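Local coordinates for protein GH3 beta-N-acetylglucosaminidase (Paenibacillaceae, PDB 6K5J) that hydrolyses beta-linked N-acetylglucosamine from the non-reducing ends of its substrates, as a family 3 glycoside hydrolase, at residues 109-123 with 163-177. Sequence-based numbering, arbitrary orientation.
Sequences GDAELAYEAAHIIGS and RLGTEAVRGFQDAGV
Tyr115 reaches across to the helix of 163-174 as a knob among Glu167, Arg170, Gly171 and Asp174. Its CB rests 3.6 Å from Glu167 OE1. With CG anti to the backbone N (chi1 178°), the ring lies along the partner helix: CD2 meets Glu167 O and Gly171 N, while CE2 sits 3.4 Å from Arg170 CZ. The guanidinium lies nearly flat over one face, its plane only 19° from the ring's; Gly171 CA backs the other face. At the tip, Tyr115 OH donates a very short bond, 2.5 Å, to Asp174 OD2, in the ring plane. Arg170 is held in this orientation by gripping Glu167 side-on through NE and NH2. Were Tyr115 an alanine, Asp174 would probably lose its hydroxyl partner and the Arg170 guanidinium the ring it lies against.

The two helices run roughly parallel, 30° apart and 7.1 Å between axes. Helix 158-174 leads from strand 132-133 to the adjacent parallel strand 178-184, a beta-alpha-beta crossover consistent with the family's TIM-barrel domain. Glycines permit this closeness: a CB on Gly171 would clash with Tyr115 O, and one on Gly122 would crowd Ala175 CB. Ala118 CB makes a CH-pi contact over the Phe172 ring face, 3.8 Å from its centroid. His119 ND1 donates to Gly171 O, on a lone pair, at 3.2 Å. At the far end Arg163 NH1 bonds Gly109 O from above the carbonyl plane, while its NE pairs with Glu159.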
# COMPACT_ATOMS: atom_id res chain seq x y z
N GLY A 109 8.61 -5.55 -14.95
CA GLY A 109 9.53 -6.66 -14.78
C GLY A 109 10.95 -6.30 -14.40
O GLY A 109 11.81 -7.18 -14.40
N ASP A 110 11.22 -5.04 -14.05
CA ASP A 110 12.59 -4.53 -13.94
C ASP A 110 12.87 -4.14 -12.50
O ASP A 110 12.28 -3.18 -11.99
CB ASP A 110 12.79 -3.36 -14.90
CG ASP A 110 14.24 -2.93 -15.02
OD1 ASP A 110 15.05 -3.23 -14.12
OD2 ASP A 110 14.57 -2.27 -16.03
N ALA A 111 13.80 -4.85 -11.84
CA ALA A 111 14.08 -4.55 -10.43
C ALA A 111 14.68 -3.17 -10.25
O ALA A 111 14.48 -2.54 -9.21
CB ALA A 111 15.00 -5.62 -9.84
N GLU A 112 15.42 -2.68 -11.25
CA GLU A 112 16.00 -1.35 -11.17
C GLU A 112 14.92 -0.27 -11.10
O GLU A 112 15.13 0.77 -10.47
CB GLU A 112 16.91 -1.11 -12.38
CG GLU A 112 17.92 -0.01 -12.20
CD GLU A 112 19.00 -0.02 -13.26
OE1 GLU A 112 19.65 1.03 -13.47
OE2 GLU A 112 19.21 -1.08 -13.90
N LEU A 113 13.78 -0.49 -11.74
CA LEU A 113 12.73 0.52 -11.67
C LEU A 113 12.03 0.51 -10.33
O LEU A 113 11.55 1.56 -9.88
CB LEU A 113 11.70 0.29 -12.78
CG LEU A 113 12.31 0.16 -14.18
CD1 LEU A 113 11.21 -0.10 -15.21
CD2 LEU A 113 13.13 1.39 -14.53
N ALA A 114 11.95 -0.65 -9.68
CA ALA A 114 11.41 -0.68 -8.32
C ALA A 114 12.32 0.07 -7.36
O ALA A 114 11.84 0.76 -6.45
CB ALA A 114 11.19 -2.12 -7.87
N TYR A 115 13.64 -0.04 -7.55
CA TYR A 115 14.55 0.78 -6.76
C TYR A 115 14.28 2.27 -6.98
O TYR A 115 14.17 3.04 -6.02
CB TYR A 115 16.02 0.47 -7.10
CG TYR A 115 16.98 1.35 -6.31
CD1 TYR A 115 17.37 2.60 -6.78
CD2 TYR A 115 17.47 0.94 -5.08
CE1 TYR A 115 18.22 3.42 -6.05
CE2 TYR A 115 18.33 1.75 -4.34
CZ TYR A 115 18.70 2.98 -4.83
OH TYR A 115 19.55 3.77 -4.09
N GLU A 116 14.22 2.70 -8.24
CA GLU A 116 14.08 4.12 -8.49
C GLU A 116 12.74 4.64 -7.99
O GLU A 116 12.66 5.74 -7.44
CB GLU A 116 14.28 4.44 -9.97
CG GLU A 116 15.56 3.85 -10.51
CD GLU A 116 15.88 4.30 -11.90
OE1 GLU A 116 14.95 4.42 -12.73
OE2 GLU A 116 17.09 4.53 -12.16
N ALA A 117 11.67 3.85 -8.17
CA ALA A 117 10.37 4.25 -7.66
C ALA A 117 10.41 4.43 -6.14
O ALA A 117 9.94 5.44 -5.61
CB ALA A 117 9.33 3.21 -8.06
N ALA A 118 11.00 3.46 -5.44
CA ALA A 118 11.07 3.54 -3.99
C ALA A 118 11.98 4.66 -3.54
O ALA A 118 11.73 5.31 -2.51
CB ALA A 118 11.54 2.20 -3.42
N HIS A 119 13.06 4.91 -4.29
CA HIS A 119 13.98 5.98 -3.89
C HIS A 119 13.33 7.35 -4.05
O HIS A 119 13.58 8.26 -3.24
CB HIS A 119 15.27 5.90 -4.69
CG HIS A 119 16.35 6.80 -4.18
ND1 HIS A 119 17.05 6.53 -3.02
CD2 HIS A 119 16.84 7.97 -4.65
CE1 HIS A 119 17.93 7.49 -2.81
NE2 HIS A 119 17.82 8.38 -3.78
N ILE A 120 12.50 7.54 -5.07
CA ILE A 120 11.76 8.79 -5.18
C ILE A 120 10.81 8.94 -3.99
O ILE A 120 10.78 9.99 -3.34
CB ILE A 120 10.99 8.86 -6.51
CG1 ILE A 120 11.94 9.10 -7.68
CG2 ILE A 120 9.94 9.97 -6.44
CD1 ILE A 120 11.25 8.92 -9.03
N ILE A 121 10.01 7.91 -3.71
CA ILE A 121 9.11 7.97 -2.56
C ILE A 121 9.89 8.30 -1.29
O ILE A 121 9.50 9.17 -0.51
CB ILE A 121 8.34 6.65 -2.39
CG1 ILE A 121 7.28 6.48 -3.49
CG2 ILE A 121 7.66 6.62 -1.00
CD1 ILE A 121 6.68 5.04 -3.55
N GLY A 122 10.99 7.58 -1.06
CA GLY A 122 11.72 7.74 0.18
C GLY A 122 12.41 9.08 0.29
O GLY A 122 12.49 9.67 1.37
N SER A 123 12.94 9.59 -0.83
CA SER A 123 13.58 10.90 -0.83
C SER A 123 12.58 11.98 -0.47
O SER A 123 12.88 12.89 0.31
CB SER A 123 14.16 11.20 -2.21
OG SER A 123 15.34 10.45 -2.41
N ARG A 163 12.70 -10.20 -6.18
CA ARG A 163 13.65 -9.43 -6.98
C ARG A 163 13.32 -7.94 -6.93
O ARG A 163 14.21 -7.10 -6.72
CB ARG A 163 13.65 -9.95 -8.42
CG ARG A 163 14.63 -9.25 -9.34
CD ARG A 163 14.91 -10.08 -10.60
NE ARG A 163 13.72 -10.77 -11.10
CZ ARG A 163 12.85 -10.23 -11.95
NH1 ARG A 163 13.04 -8.99 -12.37
NH2 ARG A 163 11.81 -10.93 -12.37
N LEU A 164 12.05 -7.60 -7.10
CA LEU A 164 11.66 -6.19 -7.05
C LEU A 164 11.56 -5.69 -5.61
O LEU A 164 11.95 -4.55 -5.33
CB LEU A 164 10.31 -6.00 -7.76
CG LEU A 164 10.32 -5.72 -9.26
CD1 LEU A 164 11.15 -6.74 -10.02
CD2 LEU A 164 8.87 -5.68 -9.78
N GLY A 165 11.07 -6.53 -4.70
CA GLY A 165 10.84 -6.09 -3.34
C GLY A 165 12.11 -5.73 -2.59
O GLY A 165 12.13 -4.76 -1.83
N THR A 166 13.19 -6.51 -2.78
CA THR A 166 14.42 -6.15 -2.07
C THR A 166 15.02 -4.88 -2.61
O THR A 166 15.64 -4.12 -1.86
CB THR A 166 15.46 -7.28 -2.11
OG1 THR A 166 15.77 -7.62 -3.46
CG2 THR A 166 14.96 -8.51 -1.35
N GLU A 167 14.85 -4.61 -3.91
CA GLU A 167 15.32 -3.34 -4.46
C GLU A 167 14.48 -2.17 -3.95
O GLU A 167 15.02 -1.07 -3.76
CB GLU A 167 15.31 -3.40 -5.98
CG GLU A 167 16.56 -4.11 -6.54
CD GLU A 167 17.84 -3.42 -6.10
OE1 GLU A 167 18.18 -2.39 -6.71
OE2 GLU A 167 18.50 -3.88 -5.14
N ALA A 168 13.18 -2.38 -3.73
CA ALA A 168 12.37 -1.33 -3.12
C ALA A 168 12.85 -1.02 -1.71
O ALA A 168 12.95 0.15 -1.32
CB ALA A 168 10.89 -1.71 -3.12
N VAL A 169 13.13 -2.06 -0.92
CA VAL A 169 13.70 -1.87 0.41
C VAL A 169 14.96 -1.02 0.33
O VAL A 169 15.13 -0.06 1.11
CB VAL A 169 14.01 -3.23 1.07
CG1 VAL A 169 14.85 -3.02 2.33
CG2 VAL A 169 12.71 -3.96 1.41
N ARG A 170 15.86 -1.36 -0.59
CA ARG A 170 17.11 -0.61 -0.72
C ARG A 170 16.86 0.84 -1.12
O ARG A 170 17.53 1.76 -0.62
CB ARG A 170 18.03 -1.30 -1.72
CG ARG A 170 19.46 -0.76 -1.73
CD ARG A 170 20.40 -1.67 -2.53
NE ARG A 170 20.11 -1.62 -3.96
CZ ARG A 170 20.61 -0.71 -4.78
NH1 ARG A 170 21.43 0.23 -4.32
NH2 ARG A 170 20.30 -0.74 -6.07
N GLY A 171 15.93 1.08 -2.05
CA GLY A 171 15.62 2.45 -2.43
C GLY A 171 15.07 3.29 -1.29
O GLY A 171 15.44 4.45 -1.12
N PHE A 172 14.17 2.70 -0.48
CA PHE A 172 13.68 3.41 0.70
C PHE A 172 14.82 3.69 1.67
O PHE A 172 14.99 4.83 2.13
CB PHE A 172 12.60 2.59 1.42
CG PHE A 172 11.28 2.50 0.68
CD1 PHE A 172 10.69 3.63 0.12
CD2 PHE A 172 10.61 1.29 0.59
CE1 PHE A 172 9.48 3.54 -0.54
CE2 PHE A 172 9.40 1.17 -0.08
CZ PHE A 172 8.84 2.30 -0.65
N GLN A 173 15.61 2.67 2.01
CA GLN A 173 16.60 2.84 3.07
C GLN A 173 17.79 3.68 2.61
O GLN A 173 18.37 4.41 3.42
CB GLN A 173 17.02 1.48 3.62
CG GLN A 173 15.85 0.87 4.42
CD GLN A 173 16.05 -0.54 4.94
OE1 GLN A 173 15.18 -1.07 5.62
NE2 GLN A 173 17.19 -1.15 4.63
N ASP A 174 18.15 3.62 1.32
CA ASP A 174 19.17 4.51 0.77
C ASP A 174 18.77 5.97 0.94
O ASP A 174 19.63 6.84 1.12
CB ASP A 174 19.41 4.22 -0.71
CG ASP A 174 20.36 3.05 -0.93
OD1 ASP A 174 20.89 2.52 0.06
OD2 ASP A 174 20.56 2.66 -2.10
N ALA A 175 17.47 6.27 0.90
CA ALA A 175 16.97 7.62 1.06
C ALA A 175 16.77 8.01 2.52
O ALA A 175 16.28 9.11 2.79
CB ALA A 175 15.66 7.80 0.30
N GLY A 176 17.13 7.14 3.46
CA GLY A 176 16.98 7.46 4.86
C GLY A 176 15.62 7.15 5.45
O GLY A 176 15.27 7.70 6.49
N VAL A 177 14.84 6.28 4.82
CA VAL A 177 13.52 5.90 5.33
C VAL A 177 13.55 4.41 5.65
O VAL A 177 13.87 3.59 4.79
CB VAL A 177 12.41 6.22 4.32
CG1 VAL A 177 11.07 5.66 4.80
CG2 VAL A 177 12.33 7.72 4.08
O HOH W 1 15.14 -7.21 -12.90